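PDB 3JU0: phage integrase from Pectobacterium atrosepticum, which probably binds and recombines DNA as a phage-family integrase, and is represented here by its N-terminal arm-type binding domain. Local coordinates for residues S35-L40 / L53-A58; R65-E70 / A87-I92. All blocks are in the same frame, centred on the assembly; numbering follows the deposited sequence.

Contact 1 comes first along the chain and joins strands 36-44 and 47-56, the third and fourth strands of a four-stranded antiparallel sheet. Contact 2 opens only after it has closed, where helix 61-76, the next element after strand 47-56, receives the loop that leads to helix 92-95. Their centres are about 11 Å apart, and the two meet at Arg-67: its NH1 lies 2.8 Å from Leu-53 O, a probable hydrogen bond. Leu-53 CD1 also packs against the Arg-68 backbone, and Thr-91 CG2 against Ala-58 O. In this arm-type binding domain, helix 61-76 thus lies against the sheet, and from it Arg-67 joins the edge strand 47-56 to the loop before helix 92-95.

Contact 1 of 2, residues S35-L40 / L53-A58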
ATOM      1  N   SER A  35       6.131 -12.561  -2.650  1.00 22.79           N
ATOM      2  CA  SER A  35       5.657 -11.566  -1.716  1.00 19.75           C
ATOM      3  C   SER A  35       4.711 -10.569  -2.376  1.00 19.69           C
ATOM      4  O   SER A  35       4.725 -10.420  -3.608  1.00 21.15           O
ATOM      5  CB  SER A  35       6.840 -10.822  -1.133  1.00 20.17           C
ATOM      6  OG  SER A  35       7.586 -11.666  -0.254  1.00 22.07           O
ATOM      7  N   LYS A  36       3.855  -9.942  -1.548  1.00 17.81           N
ATOM      8  CA  LYS A  36       2.780  -9.018  -1.998  1.00 17.50           C
ATOM      9  C   LYS A  36       2.910  -7.696  -1.209  1.00 17.79           C
ATOM     10  O   LYS A  36       2.838  -7.741   0.010  1.00 19.99           O
ATOM     11  CB  LYS A  36       1.432  -9.696  -1.795  1.00 17.93           C
ATOM     12  CG  LYS A  36       1.100 -10.820  -2.758  1.00 20.04           C
ATOM     13  CD  LYS A  36      -0.154 -11.522  -2.436  1.00 20.73           C
ATOM     14  CE  LYS A  36      -0.524 -12.501  -3.538  1.00 23.05           C
ATOM     15  NZ  LYS A  36      -1.684 -13.407  -3.143  1.00 23.18           N
ATOM     16  N   TYR A  37       3.223  -6.617  -1.942  1.00 17.36           N
ATOM     17  CA  TYR A  37       3.595  -5.351  -1.379  1.00 18.56           C
ATOM     18  C   TYR A  37       2.538  -4.308  -1.642  1.00 18.44           C
ATOM     19  O   TYR A  37       2.151  -4.130  -2.774  1.00 19.71           O
ATOM     20  CB  TYR A  37       4.941  -4.808  -1.958  1.00 18.24           C
ATOM     21  CG  TYR A  37       6.109  -5.728  -1.848  1.00 18.61           C
ATOM     22  CD1 TYR A  37       6.319  -6.732  -2.767  1.00 18.71           C
ATOM     23  CD2 TYR A  37       7.064  -5.547  -0.884  1.00 18.16           C
ATOM     24  CE1 TYR A  37       7.398  -7.580  -2.699  1.00 19.10           C
ATOM     25  CE2 TYR A  37       8.149  -6.411  -0.786  1.00 17.60           C
ATOM     26  CZ  TYR A  37       8.317  -7.464  -1.650  1.00 18.44           C
ATOM     27  OH  TYR A  37       9.455  -8.280  -1.586  1.00 20.74           O
ATOM     28  N   TRP A  38       2.109  -3.580  -0.616  1.00 15.61           N
ATOM     29  CA  TRP A  38       1.218  -2.423  -0.834  1.00 16.30           C
ATOM     30  C   TRP A  38       2.069  -1.193  -1.101  1.00 15.45           C
ATOM     31  O   TRP A  38       3.018  -0.895  -0.370  1.00 16.60           O
ATOM     32  CB  TRP A  38       0.376  -2.143   0.374  1.00 16.27           C
ATOM     33  CG  TRP A  38      -0.564  -3.247   0.756  1.00 16.28           C
ATOM     34  CD1 TRP A  38      -0.450  -4.080   1.820  1.00 17.82           C
ATOM     35  CD2 TRP A  38      -1.715  -3.651   0.037  1.00 16.74           C
ATOM     36  NE1 TRP A  38      -1.514  -4.946   1.843  1.00 18.67           N
ATOM     37  CE2 TRP A  38      -2.319  -4.695   0.761  1.00 18.33           C
ATOM     38  CE3 TRP A  38      -2.322  -3.206  -1.146  1.00 18.12           C
ATOM     39  CZ2 TRP A  38      -3.486  -5.365   0.297  1.00 19.58           C
ATOM     40  CZ3 TRP A  38      -3.509  -3.859  -1.567  1.00 20.80           C
ATOM     41  CH2 TRP A  38      -4.066  -4.892  -0.828  1.00 20.98           C
ATOM     42  N   ARG A  39       1.686  -0.480  -2.142  1.00 16.07           N
ATOM     43  CA  ARG A  39       2.415   0.725  -2.580  1.00 18.07           C
ATOM     44  C   ARG A  39       1.475   1.848  -2.920  1.00 17.76           C
ATOM     45  O   ARG A  39       0.411   1.613  -3.494  1.00 18.58           O
ATOM     46  CB  ARG A  39       3.255   0.440  -3.824  1.00 21.54           C
ATOM     47  CG  ARG A  39       4.442  -0.449  -3.603  1.00 30.76           C
ATOM     48  CD  ARG A  39       4.438  -1.216  -2.447  1.00 41.05           C
ATOM     49  NE  ARG A  39       5.842  -1.405  -2.083  1.00 44.87           N
ATOM     50  CZ  ARG A  39       6.306  -1.819  -0.909  1.00 41.18           C
ATOM     51  NH1 ARG A  39       5.533  -2.115   0.252  1.00 27.73           N
ATOM     52  NH2 ARG A  39       7.589  -1.923  -0.925  1.00 39.84           N
ATOM     53  N   LEU A  40       1.933   3.061  -2.654  1.00 17.06           N
ATOM     54  CA  LEU A  40       1.176   4.261  -3.040  1.00 15.59           C
ATOM     55  C   LEU A  40       2.039   5.139  -3.955  1.00 16.63           C
ATOM     56  O   LEU A  40       3.164   5.575  -3.593  1.00 19.07           O
ATOM     57  CB  LEU A  40       0.769   5.086  -1.806  1.00 16.57           C
ATOM     58  CG  LEU A  40       0.075   6.414  -2.099  1.00 18.22           C
ATOM     59  CD1 LEU A  40      -1.283   6.129  -2.735  1.00 21.85           C
ATOM     60  CD2 LEU A  40      -0.074   7.243  -0.876  1.00 22.05           C
ATOM     61  N   LEU A  53       3.594   0.864   1.830  1.00 16.42           N
ATOM     62  CA  LEU A  53       2.579   0.862   2.851  1.00 16.76           C
ATOM     63  C   LEU A  53       2.569  -0.413   3.679  1.00 18.97           C
ATOM     64  O   LEU A  53       1.874  -0.481   4.672  1.00 23.35           O
ATOM     65  CB  LEU A  53       1.189   1.094   2.291  1.00 17.50           C
ATOM     66  CG  LEU A  53       0.945   2.382   1.536  1.00 18.33           C
ATOM     67  CD1 LEU A  53      -0.460   2.351   0.922  1.00 20.15           C
ATOM     68  CD2 LEU A  53       1.106   3.530   2.437  1.00 21.64           C
ATOM     69  N   GLY A  54       3.313  -1.412   3.320  1.00 18.05           N
ATOM     70  CA  GLY A  54       3.304  -2.649   4.072  1.00 18.83           C
ATOM     71  C   GLY A  54       3.222  -3.879   3.189  1.00 18.97           C
ATOM     72  O   GLY A  54       3.225  -3.782   1.967  1.00 18.63           O
ATOM     73  N   VAL A  55       3.155  -5.017   3.868  1.00 16.45           N
ATOM     74  CA  VAL A  55       3.233  -6.342   3.240  1.00 16.89           C
ATOM     75  C   VAL A  55       1.965  -7.115   3.548  1.00 17.22           C
ATOM     76  O   VAL A  55       1.645  -7.283   4.697  1.00 18.47           O
ATOM     77  CB  VAL A  55       4.500  -7.098   3.744  1.00 18.48           C
ATOM     78  CG1 VAL A  55       4.512  -8.515   3.274  1.00 20.31           C
ATOM     79  CG2 VAL A  55       5.734  -6.341   3.261  1.00 21.21           C
ATOM     80  N   TYR A  56       1.323  -7.689   2.534  1.00 17.82           N
ATOM     81  CA  TYR A  56       0.204  -8.598   2.758  1.00 18.51           C
ATOM     82  C   TYR A  56       0.764 -10.009   3.079  1.00 19.05           C
ATOM     83  O   TYR A  56       1.694 -10.449   2.426  1.00 21.97           O
ATOM     84  CB  TYR A  56      -0.625  -8.655   1.458  1.00 18.38           C
ATOM     85  CG  TYR A  56      -1.798  -9.597   1.494  1.00 18.63           C
ATOM     86  CD1 TYR A  56      -3.020  -9.234   2.004  1.00 20.31           C
ATOM     87  CD2 TYR A  56      -1.657 -10.900   1.046  1.00 19.93           C
ATOM     88  CE1 TYR A  56      -4.082 -10.138   2.081  1.00 21.11           C
ATOM     89  CE2 TYR A  56      -2.718 -11.755   1.068  1.00 19.61           C
ATOM     90  CZ  TYR A  56      -3.904 -11.387   1.585  1.00 20.21           C
ATOM     91  OH  TYR A  56      -4.950 -12.281   1.576  1.00 23.84           O
ATOM     92  N   PRO A  57       0.180 -10.717   4.022  1.00 20.91           N
ATOM     93  CA  PRO A  57      -1.052 -10.525   4.749  1.00 20.64           C
ATOM     94  C   PRO A  57      -0.879  -9.828   6.106  1.00 21.23           C
ATOM     95  O   PRO A  57      -1.831  -9.682   6.795  1.00 24.17           O
ATOM     96  CB  PRO A  57      -1.540 -11.987   4.952  1.00 22.60           C
ATOM     97  CG  PRO A  57      -0.266 -12.679   5.086  1.00 22.08           C
ATOM     98  CD  PRO A  57       0.677 -12.101   4.134  1.00 23.37           C
ATOM     99  N   ALA A  58       0.331  -9.366   6.445  1.00 19.72           N
ATOM    100  CA  ALA A  58       0.544  -8.579   7.688  1.00 20.09           C
ATOM    101  C   ALA A  58      -0.366  -7.359   7.694  1.00 20.74           C
ATOM    102  O   ALA A  58      -0.954  -6.986   8.737  1.00 23.98           O
ATOM    103  CB  ALA A  58       1.982  -8.239   7.824  1.00 21.06           C
TER
HETATM  104  O   HOH W   1       3.777 -11.286   1.095  1.00 20.45           O
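Trp-38 and the Leu-53/Gly-54 pair form the centre of this hairpin contact, in which the strand axes approach to 4.7 Å and run antiparallel at 158°. Trp-38 N bonds to Gly-54 O (2.8 Å), whereas Trp-38 O receives Leu-53 N (2.9 Å); two residues therefore stand opposite one, as in a beta bulge. Gly-54 has a positive phi, open to glycine, at which a side chain would run into the preceding carbonyl O. Farther along, Tyr-56 N bonds to Lys-36 O at 2.9 Å, and a water joins Lys-36 N to Tyr-56 O.

Trp-38, Lys-36 and Tyr-56 share one face of the sheet. Tyr-56 CG is anti to the backbone N (chi1 178°), and its ring lies beside the extended Lys-36 chain, both pointing the same way, with CD2 3.8 Å from Lys-36 CD. The indole crosses Tyr-56 at a slant, its NE1 3.8 Å from Tyr-56 CB, while Trp-38 CB meets Leu-53 CB at 3.8 Å. On the other face are Tyr-37, Val-55 and the Arg-39 guanidinium. A near-eclipsed chi2 (18°) turns Arg-39 CD back over the strand, and the guanidinium comes over Tyr-37 CB, NH1 bonding to Trp-38 O at 2.9 Å; NH1 and Leu-53 N approach that oxygen from opposite faces of its carbonyl plane.

Strand 26-30 pairs with the other edge of strand 36-44. Trp-38 packs on Val-8 of helix 5-10 and on Leu-61 and Ala-64 of helix 61-76, and its NE1 bonds to Val-59 O; Lys-36 NZ bonds to Ala-11 O and Val-8 O, just beyond and within helix 5-10.

Contact 2 of 2, residues R65-E70 / A87-I92; sequences RQRRDE and ADNKTI
Arg-67 reaches from helix 61-76 across the side chain of Asn-89 in the loop. From CB the chain runs fully extended to NE. CG touches Asn-89 CB at 3.8 Å, with the amide ND2 close by. NE lies 3.7 Å from the same Asn-89 CB and donates to a water at 2.9 Å. At the tip the two terminal nitrogens diverge: NH1 serves the strand through Leu-53 O, while NH2 donates to Asn-89 O at 3.0 Å. That second bond is bent (137° at the hydrogen); its donor lies in the carbonyl plane, but the oxygen is 30° out of the guanidinium plane. NH2 also touches Thr-91 CG2 at 3.6 Å.

One helical turn on, Glu-70 CG approaches Asn-89 OD1 at 3.5 Å, and a water bridges that oxygen to Glu-70 OE2. Glu-70 OE1 instead pairs with Lys-73, and Asn-89 ND2 binds Gln-86 O, tying the amide to its own loop.

Thr-91 is the N-cap that starts helix 92-95, its OG1 accepting from Glu-94 N. Just before that cap, the arginine-to-carbonyl bond to Asn-89 fastens the loop to helix 61-76 of the arm-type DNA-binding domain, as the bond to Leu-53 ties the same helix to the sheet.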
ATOM      1  N   ARG A  65      -5.747   0.511   2.738  1.00 17.08           N
ATOM      2  CA  ARG A  65      -6.591   1.693   2.439  1.00 17.81           C
ATOM      3  C   ARG A  65      -6.501   2.688   3.583  1.00 16.80           C
ATOM      4  O   ARG A  65      -6.456   3.906   3.312  1.00 18.27           O
ATOM      5  CB  ARG A  65      -8.026   1.288   2.101  1.00 18.23           C
ATOM      6  CG  ARG A  65      -8.167   0.517   0.845  1.00 19.78           C
ATOM      7  CD  ARG A  65      -9.545   0.003   0.610  1.00 21.77           C
ATOM      8  NE  ARG A  65      -9.687  -0.576  -0.701  1.00 22.58           N
ATOM      9  CZ  ARG A  65     -10.618  -1.457  -1.028  1.00 25.37           C
ATOM     10  NH1 ARG A  65     -11.464  -1.898  -0.126  1.00 28.96           N
ATOM     11  NH2 ARG A  65     -10.645  -1.906  -2.248  1.00 27.29           N
ATOM     12  N   GLN A  66      -6.430   2.229   4.834  1.00 18.78           N
ATOM     13  CA  GLN A  66      -6.281   3.150   5.970  1.00 18.42           C
ATOM     14  C   GLN A  66      -4.960   3.869   5.924  1.00 17.57           C
ATOM     15  O   GLN A  66      -4.871   5.099   6.177  1.00 18.70           O
ATOM     16  CB  GLN A  66      -6.431   2.342   7.287  1.00 20.84           C
ATOM     17  CG  GLN A  66      -6.144   3.113   8.523  1.00 25.29           C
ATOM     18  CD  GLN A  66      -7.072   4.238   8.733  1.00 35.37           C
ATOM     19  OE1 GLN A  66      -6.707   5.212   9.427  1.00 46.02           O
ATOM     20  NE2 GLN A  66      -8.270   4.167   8.152  1.00 38.43           N
ATOM     21  N   ARG A  67      -3.904   3.135   5.581  1.00 16.07           N
ATOM     22  CA  ARG A  67      -2.556   3.724   5.480  1.00 15.83           C
ATOM     23  C   ARG A  67      -2.460   4.683   4.298  1.00 16.18           C
ATOM     24  O   ARG A  67      -1.836   5.724   4.380  1.00 17.23           O
ATOM     25  CB  ARG A  67      -1.461   2.655   5.373  1.00 16.81           C
ATOM     26  CG  ARG A  67      -1.339   1.812   6.692  1.00 17.96           C
ATOM     27  CD  ARG A  67      -0.284   0.793   6.569  1.00 18.38           C
ATOM     28  NE  ARG A  67      -0.273   0.050   7.858  1.00 20.84           N
ATOM     29  CZ  ARG A  67       0.744  -0.687   8.274  1.00 18.51           C
ATOM     30  NH1 ARG A  67       1.806  -0.843   7.483  1.00 18.34           N
ATOM     31  NH2 ARG A  67       0.714  -1.265   9.480  1.00 21.32           N
ATOM     32  N   ARG A  68      -3.148   4.342   3.211  1.00 15.65           N
ATOM     33  CA  ARG A  68      -3.274   5.279   2.060  1.00 16.65           C
ATOM     34  C   ARG A  68      -3.916   6.578   2.540  1.00 16.48           C
ATOM     35  O   ARG A  68      -3.464   7.652   2.235  1.00 17.18           O
ATOM     36  CB  ARG A  68      -4.169   4.608   0.989  1.00 17.08           C
ATOM     37  CG  ARG A  68      -4.586   5.503  -0.155  1.00 19.13           C
ATOM     38  CD  ARG A  68      -5.886   4.991  -0.734  1.00 20.59           C
ATOM     39  NE  ARG A  68      -7.029   5.198   0.124  1.00 24.32           N
ATOM     40  CZ  ARG A  68      -8.261   4.709  -0.080  1.00 25.26           C
ATOM     41  NH1 ARG A  68      -8.504   3.872  -1.060  1.00 26.24           N
ATOM     42  NH2 ARG A  68      -9.232   5.011   0.756  1.00 28.32           N
ATOM     43  N   ASP A  69      -5.008   6.448   3.271  1.00 17.06           N
ATOM     44  CA  ASP A  69      -5.725   7.611   3.768  1.00 17.97           C
ATOM     45  C   ASP A  69      -4.783   8.484   4.621  1.00 16.05           C
ATOM     46  O   ASP A  69      -4.765   9.710   4.527  1.00 17.98           O
ATOM     47  CB  ASP A  69      -6.984   7.194   4.542  1.00 19.10           C
ATOM     48  CG  ASP A  69      -8.059   6.695   3.666  1.00 22.96           C
ATOM     49  OD1 ASP A  69      -9.012   6.081   4.202  1.00 26.46           O
ATOM     50  OD2 ASP A  69      -7.969   6.891   2.433  1.00 25.25           O
ATOM     51  N   GLU A  70      -4.061   7.860   5.542  1.00 17.28           N
ATOM     52  CA  GLU A  70      -3.126   8.584   6.386  1.00 18.11           C
ATOM     53  C   GLU A  70      -2.034   9.297   5.598  1.00 17.41           C
ATOM     54  O   GLU A  70      -1.682  10.427   5.895  1.00 18.28           O
ATOM     55  CB  GLU A  70      -2.586   7.703   7.466  1.00 19.45           C
ATOM     56  CG  GLU A  70      -3.644   7.266   8.428  1.00 23.09           C
ATOM     57  CD  GLU A  70      -4.352   8.406   9.153  1.00 30.31           C
ATOM     58  OE1 GLU A  70      -5.592   8.397   9.228  1.00 35.35           O
ATOM     59  OE2 GLU A  70      -3.669   9.350   9.604  1.00 37.85           O
ATOM     60  N   ALA A  87       4.387   1.379  10.292  1.00 26.89           N
ATOM     61  CA  ALA A  87       3.980   0.508  11.376  1.00 30.55           C
ATOM     62  C   ALA A  87       3.282   1.164  12.541  1.00 32.00           C
ATOM     63  O   ALA A  87       2.566   0.517  13.309  1.00 33.58           O
ATOM     64  CB  ALA A  87       5.169  -0.299  11.852  1.00 31.60           C
ATOM     65  N   ASP A  88       3.443   2.469  12.685  1.00 32.58           N
ATOM     66  CA  ASP A  88       2.693   3.152  13.721  1.00 34.29           C
ATOM     67  C   ASP A  88       1.187   3.163  13.453  1.00 33.22           C
ATOM     68  O   ASP A  88       0.363   3.446  14.354  1.00 35.24           O
ATOM     69  CB  ASP A  88       3.277   4.558  13.857  1.00 34.64           C
ATOM     70  CG  ASP A  88       4.542   4.565  14.698  1.00 40.11           C
ATOM     71  OD1 ASP A  88       4.872   3.510  15.274  1.00 44.55           O
ATOM     72  OD2 ASP A  88       5.199   5.617  14.787  1.00 42.99           O
ATOM     73  N   ASN A  89       0.795   2.875  12.203  1.00 33.01           N
ATOM     74  CA  ASN A  89      -0.583   2.618  11.884  1.00 31.92           C
ATOM     75  C   ASN A  89      -0.988   1.212  12.294  1.00 33.04           C
ATOM     76  O   ASN A  89      -0.697   0.244  11.616  1.00 33.21           O
ATOM     77  CB  ASN A  89      -0.802   2.726  10.375  1.00 30.70           C
ATOM     78  CG  ASN A  89      -0.653   4.127   9.862  1.00 31.95           C
ATOM     79  OD1 ASN A  89      -1.510   4.993  10.116  1.00 37.36           O
ATOM     80  ND2 ASN A  89       0.368   4.339   9.074  1.00 32.66           N
ATOM     81  N   LYS A  90      -1.619   1.067  13.436  1.00 34.85           N
ATOM     82  CA  LYS A  90      -1.938  -0.287  13.898  1.00 36.08           C
ATOM     83  C   LYS A  90      -2.907  -0.940  12.946  1.00 35.21           C
ATOM     84  O   LYS A  90      -3.841  -0.294  12.399  1.00 36.76           O
ATOM     85  CB  LYS A  90      -2.538  -0.264  15.312  1.00 37.10           C
ATOM     86  CG  LYS A  90      -1.596   0.284  16.334  1.00 39.53           C
ATOM     87  N   THR A  91      -2.723  -2.231  12.729  1.00 33.35           N
ATOM     88  CA  THR A  91      -3.595  -2.938  11.816  1.00 32.83           C
ATOM     89  C   THR A  91      -4.838  -3.433  12.529  1.00 33.96           C
ATOM     90  O   THR A  91      -4.928  -3.426  13.764  1.00 34.22           O
ATOM     91  CB  THR A  91      -2.922  -4.169  11.206  1.00 31.49           C
ATOM     92  OG1 THR A  91      -2.597  -5.086  12.274  1.00 32.49           O
ATOM     93  CG2 THR A  91      -1.702  -3.808  10.416  1.00 31.19           C
ATOM     94  N   ILE A  92      -5.815  -3.834  11.759  1.00 35.82           N
ATOM     95  CA  ILE A  92      -7.072  -4.239  12.377  1.00 39.07           C
ATOM     96  C   ILE A  92      -6.837  -5.405  13.360  1.00 40.98           C
ATOM     97  O   ILE A  92      -7.357  -5.391  14.514  1.00 41.52           O
ATOM     98  CB  ILE A  92      -8.156  -4.568  11.312  1.00 39.88           C
ATOM     99  CG1 ILE A  92      -8.600  -3.315  10.534  1.00 41.96           C
ATOM    100  CG2 ILE A  92      -9.319  -5.235  12.035  1.00 40.31           C
ATOM    101  CD1 ILE A  92      -9.337  -3.611   9.239  1.00 43.81           C
TER
HETATM  102  O   HOH W   2       0.376   5.951   6.112  1.00 26.16           O
HETATM  103  O   HOH W   3      -2.802  -0.219   9.261  1.00 31.08           O
HETATM  104  O   HOH W   4      -1.381   7.670  11.189  1.00 41.97           O